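Local coordinates for bacterial regulatory proteins, TetR family (Nitrosomonas europaea, PDB 3NI7), which probably binds DNA as a transcriptional regulator through a helix-turn-helix motif beside a helical C-terminal domain, at residues D10-T15 and L46-K51; V17-H22 and A34-V39; E53-W58 and R103-S108. All coordinates share one frame; numbering follows the deposited sequence.

Contact 1. Residues D10-T15 and L46-K51; sequences DAIVDT and LYFREK
Ile12 faces two consecutive aromatic side chains, Tyr47 and Phe48, with a different branch given mainly to each, and illustrates how one branched residue can serve two rings at once. On the tightly packed side, its CG2 methyl lies 3.5 Å from Phe48 CD1 and equally near Phe48 CE1, approaching the ring obliquely. CG2 gets there because it is anti to the backbone N, while CG1 stands beside that N (chi1 -66°) and carries CD1 to the other aromatic. On the way CD1 also meets the Phe48 ring at its edge, in plane, with Ile12 CD1 4.0 Å from Phe48 CD1. The far end of this ring reaches the next residue of the helix, Val13 CG2 lying 4.0 Å from Phe48 CZ. Replacing Phe48 with an alanine would probably leave Ile12 CG2 and Val13 CG2 without their shared aromatic partner and open a gap between helix 7-22 and the turn after helix 41-47.

The Tyr47 side is looser. Here one methyl meets the near end of the side chain, CB, CG and the ring carbon CD2, Ile12 CD1 to Tyr47 CD2 being 3.6 Å, and the tyrosine remains partly exposed, with Met8 and Arg9 beside it. Beyond Phe48 the chain turns outward through the exposed Arg49 and Glu50. Inward, Ile12 also packs on Ile33 and Leu54, as expected of the hydrophobic core of the three-helix DNA-binding domain of TetR-type regulators, where the first helix backs the helix-turn-helix.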
loop_
_atom_site.group_PDB
_atom_site.type_symbol
_atom_site.label_atom_id
_atom_site.label_comp_id
_atom_site.label_asym_id
_atom_site.label_seq_id
_atom_site.Cartn_x
_atom_site.Cartn_y
_atom_site.Cartn_z
ATOM N N ASP A 10 15.741 -15.742 19.621
ATOM C CA ASP A 10 15.785 -16.079 18.213
ATOM C C ASP A 10 15.232 -17.477 17.904
ATOM O O ASP A 10 14.543 -17.687 16.863
ATOM C CB ASP A 10 17.220 -15.975 17.725
ATOM C CG ASP A 10 17.754 -14.542 17.750
ATOM O OD1 ASP A 10 16.994 -13.584 18.087
ATOM O OD2 ASP A 10 18.947 -14.347 17.406
ATOM N N ALA A 11 15.560 -18.427 18.799
ATOM C CA ALA A 11 15.078 -19.790 18.697
ATOM C C ALA A 11 13.553 -19.846 18.809
ATOM O O ALA A 11 12.888 -20.656 18.149
ATOM C CB ALA A 11 15.703 -20.600 19.714
ATOM N N ILE A 12 13.002 -18.953 19.613
ATOM C CA ILE A 12 11.551 -18.829 19.707
ATOM C C ILE A 12 11.028 -18.411 18.340
ATOM O O ILE A 12 10.205 -19.081 17.748
ATOM C CB ILE A 12 11.102 -17.801 20.822
ATOM C CG1 ILE A 12 11.481 -18.305 22.208
ATOM C CG2 ILE A 12 9.597 -17.538 20.779
ATOM C CD1 ILE A 12 11.732 -17.163 23.196
ATOM N N VAL A 13 11.536 -17.311 17.821
ATOM C CA VAL A 13 11.037 -16.812 16.553
ATOM C C VAL A 13 11.143 -17.888 15.484
ATOM O O VAL A 13 10.153 -18.216 14.826
ATOM C CB VAL A 13 11.781 -15.551 16.083
ATOM C CG1 VAL A 13 11.299 -15.178 14.746
ATOM C CG2 VAL A 13 11.529 -14.384 17.035
ATOM N N ASP A 14 12.328 -18.469 15.348
ATOM C CA ASP A 14 12.510 -19.546 14.373
ATOM C C ASP A 14 11.427 -20.562 14.552
ATOM O O ASP A 14 10.807 -20.993 13.587
ATOM C CB ASP A 14 13.847 -20.235 14.559
ATOM C CG ASP A 14 15.003 -19.333 14.241
ATOM O OD1 ASP A 14 14.791 -18.247 13.663
ATOM O OD2 ASP A 14 16.142 -19.682 14.586
ATOM N N THR A 15 11.207 -20.940 15.797
ATOM C CA THR A 15 10.296 -22.024 16.101
ATOM C C THR A 15 8.904 -21.641 15.690
ATOM O O THR A 15 8.193 -22.404 15.028
ATOM C CB THR A 15 10.333 -22.342 17.596
ATOM O OG1 THR A 15 11.560 -23.037 17.856
ATOM C CG2 THR A 15 9.118 -23.192 18.032
ATOM N N LEU A 46 8.447 -15.140 29.218
ATOM C CA LEU A 46 9.475 -14.175 29.604
ATOM C C LEU A 46 9.801 -13.281 28.391
ATOM O O LEU A 46 9.896 -12.065 28.495
ATOM C CB LEU A 46 10.744 -14.874 30.059
ATOM C CG LEU A 46 10.820 -15.444 31.489
ATOM C CD1 LEU A 46 12.005 -16.412 31.607
ATOM C CD2 LEU A 46 10.911 -14.398 32.626
ATOM N N TYR A 47 9.948 -13.915 27.226
ATOM C CA TYR A 47 10.332 -13.238 26.004
ATOM C C TYR A 47 9.154 -12.673 25.278
ATOM O O TYR A 47 9.192 -11.562 24.848
ATOM C CB TYR A 47 11.045 -14.200 25.077
ATOM C CG TYR A 47 12.297 -14.688 25.697
ATOM C CD1 TYR A 47 13.473 -13.966 25.582
ATOM C CD2 TYR A 47 12.302 -15.822 26.438
ATOM C CE1 TYR A 47 14.630 -14.372 26.172
ATOM C CE2 TYR A 47 13.458 -16.263 27.015
ATOM C CZ TYR A 47 14.633 -15.514 26.887
ATOM O OH TYR A 47 15.824 -15.889 27.489
ATOM N N PHE A 48 8.120 -13.456 25.100
ATOM C CA PHE A 48 6.942 -13.015 24.356
ATOM C C PHE A 48 5.666 -13.270 25.149
ATOM O O PHE A 48 5.325 -14.422 25.447
ATOM C CB PHE A 48 6.865 -13.729 22.986
ATOM C CG PHE A 48 8.078 -13.502 22.123
ATOM C CD1 PHE A 48 9.112 -14.395 22.119
ATOM C CD2 PHE A 48 8.207 -12.349 21.377
ATOM C CE1 PHE A 48 10.245 -14.149 21.361
ATOM C CE2 PHE A 48 9.340 -12.093 20.653
ATOM C CZ PHE A 48 10.360 -12.994 20.638
ATOM N N ARG A 49 4.959 -12.208 25.493
ATOM C CA ARG A 49 3.683 -12.349 26.188
ATOM C C ARG A 49 2.488 -12.454 25.230
ATOM O O ARG A 49 1.411 -12.875 25.641
ATOM C CB ARG A 49 3.507 -11.175 27.160
ATOM C CG ARG A 49 4.612 -11.157 28.218
ATOM C CD ARG A 49 4.455 -10.081 29.160
ATOM N NE ARG A 49 3.427 -10.406 30.142
ATOM C CZ ARG A 49 2.207 -9.868 30.188
ATOM N NH1 ARG A 49 1.814 -8.978 29.281
ATOM N NH2 ARG A 49 1.370 -10.220 31.164
ATOM N N GLU A 50 2.698 -12.094 23.954
ATOM C CA GLU A 50 1.635 -12.055 22.915
ATOM C C GLU A 50 2.156 -12.490 21.562
ATOM O O GLU A 50 3.334 -12.365 21.281
ATOM C CB GLU A 50 1.085 -10.639 22.741
ATOM C CG GLU A 50 -0.022 -10.214 23.694
ATOM C CD GLU A 50 -0.564 -8.803 23.365
ATOM O OE1 GLU A 50 -0.546 -8.396 22.181
ATOM O OE2 GLU A 50 -1.009 -8.089 24.284
ATOM N N LYS A 51 1.254 -12.958 20.715
ATOM C CA LYS A 51 1.592 -13.431 19.379
ATOM C C LYS A 51 2.104 -12.262 18.485
ATOM O O LYS A 51 3.099 -12.378 17.749
ATOM C CB LYS A 51 0.348 -14.106 18.792
ATOM C CG LYS A 51 0.612 -15.292 17.886
ATOM C CD LYS A 51 -0.708 -15.984 17.512
ATOM C CE LYS A 51 -0.669 -16.541 16.079
ATOM N NZ LYS A 51 -1.875 -17.349 15.740
#

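Contact 2. Residues V17-H22 and A34-V39; sequences VELAAH and AARLAV
In the helix-turn-helix domain of TetR-type regulators the first helix packs against the helix-turn-helix unit, and here Arg36, at the end of helix 30-36, reaches across to Glu18, Leu19 and His22 on the last turns of helix 7-22. The contact lies at the surface and draws on both the aliphatic and the charged parts of the arginine. The aliphatic part slides past Leu19 in the opposite direction, Leu19 CD2 coming 3.4 Å from Arg36 CG. The chain bends at chi2 (-111°), beside this methyl, and from there runs on to the guanidinium. At the start of that group Leu19 CD2 is 3.6 Å from Arg36 NE, and one guanidinium face lies over the backbone N of Leu19.

Glu18 crosses the arginine at about a right angle, its CB packing obliquely against the guanidinium, 3.4 Å from Arg36 NH2. Arg36 NH1 and Glu18 OE1 form a salt bridge with a weak hydrogen bond of 3.5 Å; the carboxylate and guanidinium planes are 69° apart, so the pairing is single-point and not a flat, two-pronged fork. Just beyond Arg36, helix 30-36 closes in a Schellman motif: Ala38 takes positive phi, and Val39 N bonds back to Ala34 O while Ala38 N bonds to Ala35 O. The other terminal nitrogen, Arg36 NH2, lies at the edge of the imidazole, near its plane, 3.6 Å from His22 NE2.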
loop_
_atom_site.group_PDB
_atom_site.type_symbol
_atom_site.label_atom_id
_atom_site.label_comp_id
_atom_site.label_asym_id
_atom_site.label_seq_id
_atom_site.Cartn_x
_atom_site.Cartn_y
_atom_site.Cartn_z
ATOM N N VAL A 17 8.027 -19.638 13.589
ATOM C CA VAL A 17 7.903 -19.412 12.174
ATOM C C VAL A 17 7.818 -20.755 11.406
ATOM O O VAL A 17 6.903 -20.966 10.588
ATOM C CB VAL A 17 9.010 -18.483 11.752
ATOM C CG1 VAL A 17 9.865 -19.091 10.703
ATOM C CG2 VAL A 17 8.402 -17.205 11.341
ATOM N N GLU A 18 8.706 -21.681 11.741
ATOM C CA GLU A 18 8.551 -23.060 11.290
ATOM C C GLU A 18 7.159 -23.628 11.573
ATOM O O GLU A 18 6.479 -24.062 10.660
ATOM C CB GLU A 18 9.652 -23.915 11.877
ATOM C CG GLU A 18 10.907 -23.729 11.056
ATOM C CD GLU A 18 12.208 -23.907 11.801
ATOM O OE1 GLU A 18 12.600 -25.098 12.050
ATOM O OE2 GLU A 18 12.832 -22.843 12.108
ATOM N N LEU A 19 6.704 -23.565 12.816
ATOM C CA LEU A 19 5.369 -24.083 13.138
ATOM C C LEU A 19 4.302 -23.553 12.191
ATOM O O LEU A 19 3.446 -24.292 11.714
ATOM C CB LEU A 19 4.925 -23.676 14.549
ATOM C CG LEU A 19 5.578 -24.120 15.868
ATOM C CD1 LEU A 19 4.974 -23.405 17.073
ATOM C CD2 LEU A 19 5.489 -25.642 16.024
ATOM N N ALA A 20 4.360 -22.253 11.941
ATOM C CA ALA A 20 3.405 -21.588 11.047
ATOM C C ALA A 20 3.452 -22.201 9.653
ATOM O O ALA A 20 2.429 -22.504 9.038
ATOM C CB ALA A 20 3.703 -20.087 10.938
ATOM N N ALA A 21 4.663 -22.385 9.175
ATOM C CA ALA A 21 4.847 -22.985 7.888
ATOM C C ALA A 21 4.030 -24.264 7.781
ATOM O O ALA A 21 3.150 -24.376 6.947
ATOM C CB ALA A 21 6.306 -23.287 7.651
ATOM N N HIS A 22 4.279 -25.217 8.667
ATOM C CA HIS A 22 3.640 -26.544 8.549
ATOM C C HIS A 22 2.140 -26.455 8.702
ATOM O O HIS A 22 1.406 -27.284 8.175
ATOM C CB HIS A 22 4.113 -27.527 9.611
ATOM C CG HIS A 22 5.583 -27.736 9.629
ATOM N ND1 HIS A 22 6.283 -28.175 8.526
ATOM C CD2 HIS A 22 6.490 -27.572 10.614
ATOM C CE1 HIS A 22 7.565 -28.270 8.838
ATOM N NE2 HIS A 22 7.716 -27.907 10.097
ATOM N N ALA A 34 6.430 -23.624 22.941
ATOM C CA ALA A 34 6.973 -24.198 24.198
ATOM C C ALA A 34 7.193 -25.686 23.989
ATOM O O ALA A 34 8.274 -26.229 24.292
ATOM C CB ALA A 34 6.015 -23.938 25.378
ATOM N N ALA A 35 6.152 -26.323 23.456
ATOM C CA ALA A 35 6.125 -27.763 23.327
ATOM C C ALA A 35 7.233 -28.088 22.332
ATOM O O ALA A 35 8.132 -28.847 22.686
ATOM C CB ALA A 35 4.770 -28.238 22.861
ATOM N N ARG A 36 7.270 -27.404 21.212
ATOM C CA ARG A 36 8.258 -27.637 20.218
ATOM C C ARG A 36 9.651 -27.454 20.717
ATOM O O ARG A 36 10.548 -28.104 20.267
ATOM C CB ARG A 36 8.057 -26.632 19.127
ATOM C CG ARG A 36 7.971 -27.226 17.775
ATOM C CD ARG A 36 9.147 -26.882 16.979
ATOM N NE ARG A 36 8.759 -27.057 15.606
ATOM C CZ ARG A 36 9.365 -26.544 14.558
ATOM N NH1 ARG A 36 10.437 -25.786 14.696
ATOM N NH2 ARG A 36 8.879 -26.830 13.375
ATOM N N LEU A 37 9.880 -26.505 21.582
ATOM C CA LEU A 37 11.232 -26.290 22.025
ATOM C C LEU A 37 11.589 -27.096 23.224
ATOM O O LEU A 37 12.721 -26.936 23.740
ATOM C CB LEU A 37 11.378 -24.852 22.408
ATOM C CG LEU A 37 11.828 -23.978 21.275
ATOM C CD1 LEU A 37 11.248 -22.625 21.499
ATOM C CD2 LEU A 37 13.353 -24.005 21.298
ATOM N N ALA A 38 10.619 -27.900 23.711
ATOM C CA ALA A 38 10.745 -28.677 24.945
ATOM C C ALA A 38 11.049 -27.746 26.130
ATOM O O ALA A 38 11.915 -28.061 26.946
ATOM C CB ALA A 38 11.828 -29.737 24.804
ATOM N N VAL A 39 10.351 -26.610 26.223
ATOM C CA VAL A 39 10.395 -25.758 27.438
ATOM C C VAL A 39 8.988 -25.375 27.899
ATOM O O VAL A 39 8.000 -25.644 27.197
ATOM C CB VAL A 39 11.169 -24.455 27.208
ATOM C CG1 VAL A 39 12.596 -24.752 26.800
ATOM C CG2 VAL A 39 10.439 -23.567 26.183
#

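Contact 3. Residues E53-W58 and R103-S108; sequences ELIDAW and RQMIMS
Met105, modelled as selenomethionine, reaches from helix 99-108 to Trp58 and Ile55, one helical turn apart on helix 51-69. Its SE atom lies 3.5 Å from Trp58 CD1 and 4.2 Å from the centroid of the five-membered ring. The line to that centroid makes 43° with the ring normal, so this Met-aromatic contact is oblique, on the pyrrole side of the indole. The base of the same side chain attends to Ile55, which slides past it in the opposite direction: Ile55 CD1 is 4.1 Å from Met105 CB and about as near the backbone O of Met105, while Ile55 CG1 lies by Met105 CG. The extended chain (chi2 173°) lets CB and CG lie by Ile55 while SE gets to the indole. All three residues are buried, and no hydrogen bond crosses between the segments.

In the TetR family the helix following the helix-turn-helix commonly connects the DNA-binding domain to the rest of the subunit. Helix 51-69 holds that place here, and Met105 packs against it from helix 99-108, on the C-terminal side of the connection.

A second shell surrounds the first. With CG anti to the backbone N, beside the carbonyl carbon (chi1 -172°), the indole is placed against Met105, and its NE1 donates a hydrogen bond to Thr102 OG1, three residues before Met105, which probably limits rotation of the ring. Val13 and Val17 of helix 7-22 also lean on this indole, while Trp25, in the loop after that helix, touches both Ile55 and Met105.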
loop_
_atom_site.group_PDB
_atom_site.type_symbol
_atom_site.label_atom_id
_atom_site.label_comp_id
_atom_site.label_asym_id
_atom_site.label_seq_id
_atom_site.Cartn_x
_atom_site.Cartn_y
_atom_site.Cartn_z
ATOM N N GLU A 53 3.832 -9.761 19.439
ATOM C CA GLU A 53 5.209 -9.418 19.796
ATOM C C GLU A 53 6.180 -10.144 18.901
ATOM O O GLU A 53 7.264 -9.636 18.669
ATOM C CB GLU A 53 5.491 -9.698 21.282
ATOM C CG GLU A 53 4.852 -8.676 22.209
ATOM C CD GLU A 53 5.101 -8.942 23.706
ATOM O OE1 GLU A 53 5.907 -9.851 24.068
ATOM O OE2 GLU A 53 4.461 -8.237 24.552
ATOM N N LEU A 54 5.783 -11.322 18.403
ATOM C CA LEU A 54 6.614 -12.131 17.495
ATOM C C LEU A 54 6.757 -11.539 16.068
ATOM O O LEU A 54 7.818 -11.588 15.421
ATOM C CB LEU A 54 6.049 -13.557 17.408
ATOM C CG LEU A 54 6.064 -14.438 18.680
ATOM C CD1 LEU A 54 4.914 -15.434 18.657
ATOM C CD2 LEU A 54 7.381 -15.172 18.778
ATOM N N ILE A 55 5.656 -10.999 15.573
ATOM C CA ILE A 55 5.655 -10.314 14.319
ATOM C C ILE A 55 6.704 -9.213 14.390
ATOM O O ILE A 55 7.599 -9.107 13.510
ATOM C CB ILE A 55 4.276 -9.745 13.961
ATOM C CG1 ILE A 55 3.234 -10.870 13.989
ATOM C CG2 ILE A 55 4.333 -9.047 12.534
ATOM C CD1 ILE A 55 1.897 -10.523 13.418
ATOM N N ASP A 56 6.624 -8.415 15.447
ATOM C CA ASP A 56 7.659 -7.424 15.691
ATOM C C ASP A 56 9.059 -7.998 15.524
ATOM O O ASP A 56 9.819 -7.487 14.673
ATOM C CB ASP A 56 7.534 -6.807 17.080
ATOM C CG ASP A 56 6.943 -5.438 17.025
ATOM O OD1 ASP A 56 6.939 -4.891 15.889
ATOM O OD2 ASP A 56 6.500 -4.896 18.091
ATOM N N ALA A 57 9.384 -9.045 16.314
ATOM C CA ALA A 57 10.730 -9.647 16.246
ATOM C C ALA A 57 11.119 -10.106 14.806
ATOM O O ALA A 57 12.287 -9.996 14.383
ATOM C CB ALA A 57 10.843 -10.738 17.166
ATOM N N TRP A 58 10.129 -10.574 14.054
ATOM C CA TRP A 58 10.375 -11.038 12.706
ATOM C C TRP A 58 10.821 -9.865 11.801
ATOM O O TRP A 58 11.793 -9.958 11.026
ATOM C CB TRP A 58 9.093 -11.660 12.131
ATOM C CG TRP A 58 9.270 -12.340 10.826
ATOM C CD1 TRP A 58 8.625 -12.066 9.683
ATOM C CD2 TRP A 58 10.147 -13.428 10.543
ATOM N NE1 TRP A 58 9.030 -12.926 8.688
ATOM C CE2 TRP A 58 9.977 -13.760 9.203
ATOM C CE3 TRP A 58 11.054 -14.161 11.312
ATOM C CZ2 TRP A 58 10.674 -14.762 8.606
ATOM C CZ3 TRP A 58 11.750 -15.158 10.725
ATOM C CH2 TRP A 58 11.567 -15.454 9.381
ATOM N N ARG A 103 3.453 -13.278 4.728
ATOM C CA ARG A 103 2.220 -12.853 4.102
ATOM C C ARG A 103 1.089 -12.993 5.092
ATOM O O ARG A 103 0.331 -12.053 5.299
ATOM C CB ARG A 103 1.914 -13.653 2.823
ATOM C CG ARG A 103 0.611 -13.204 2.122
ATOM C CD ARG A 103 0.422 -13.751 0.694
ATOM N NE ARG A 103 0.474 -15.213 0.624
ATOM C CZ ARG A 103 1.420 -15.931 0.004
ATOM N NH1 ARG A 103 2.452 -15.357 -0.616
ATOM N NH2 ARG A 103 1.339 -17.255 0.008
ATOM N N GLN A 104 0.987 -14.162 5.705
ATOM C CA GLN A 104 -0.099 -14.449 6.623
ATOM C C GLN A 104 -0.106 -13.457 7.780
ATOM O O GLN A 104 -1.157 -12.936 8.157
ATOM C CB GLN A 104 0.010 -15.886 7.111
ATOM C CG GLN A 104 -0.408 -16.886 6.021
ATOM C CD GLN A 104 -0.270 -18.363 6.449
ATOM O OE1 GLN A 104 0.706 -18.743 7.099
ATOM N NE2 GLN A 104 -1.256 -19.187 6.088
HETATM N N MSE A 105 1.075 -13.165 8.306
HETATM C CA MSE A 105 1.208 -12.172 9.368
HETATM C C MSE A 105 0.575 -10.817 9.031
HETATM O O MSE A 105 -0.053 -10.177 9.904
HETATM C CB MSE A 105 2.684 -11.917 9.686
HETATM C CG MSE A 105 3.370 -13.037 10.446
HETATM SE SE MSE A 105 5.323 -12.773 10.650
HETATM C CE MSE A 105 5.610 -14.109 12.063
ATOM N N ILE A 106 0.751 -10.400 7.770
ATOM C CA ILE A 106 0.293 -9.110 7.305
ATOM C C ILE A 106 -1.201 -9.177 6.998
ATOM O O ILE A 106 -1.963 -8.341 7.479
ATOM C CB ILE A 106 1.091 -8.620 6.082
ATOM C CG1 ILE A 106 2.544 -8.329 6.472
ATOM C CG2 ILE A 106 0.483 -7.378 5.508
ATOM C CD1 ILE A 106 2.692 -7.419 7.680
HETATM N N MSE A 107 -1.641 -10.172 6.231
HETATM C CA MSE A 107 -3.087 -10.341 5.993
HETATM C C MSE A 107 -3.807 -10.322 7.322
HETATM O O MSE A 107 -4.890 -9.774 7.429
HETATM C CB MSE A 107 -3.442 -11.649 5.254
HETATM C CG MSE A 107 -2.960 -11.755 3.793
HETATM SE SE MSE A 107 -2.888 -9.917 2.951
HETATM C CE MSE A 107 -2.591 -10.293 0.985
ATOM N N SER A 108 -3.118 -10.844 8.321
ATOM C CA SER A 108 -3.654 -11.037 9.642
ATOM C C SER A 108 -4.186 -9.768 10.240
ATOM O O SER A 108 -5.288 -9.745 10.745
ATOM C CB SER A 108 -2.526 -11.502 10.528
ATOM O OG SER A 108 -3.025 -11.713 11.832
#

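From the N terminus, helix 7-22 comes first and supplies one side of both contact 1 and contact 2. Contact 2 closes the shorter loop, bringing the end of helix 30-36 back to the last turns of helix 7-22, and it is nested inside the longer loop that contact 1 closes after helix 41-47. Thr15 and Ile12, touching Leu37, join the two directly. Contact 3 follows in series, closing the loop that runs through the rest of helix 51-69 and helix 80-96 to helix 99-108. Val13 and Val17 approach Trp58, so the packing around helix 7-22 is in touch with that of contact 3.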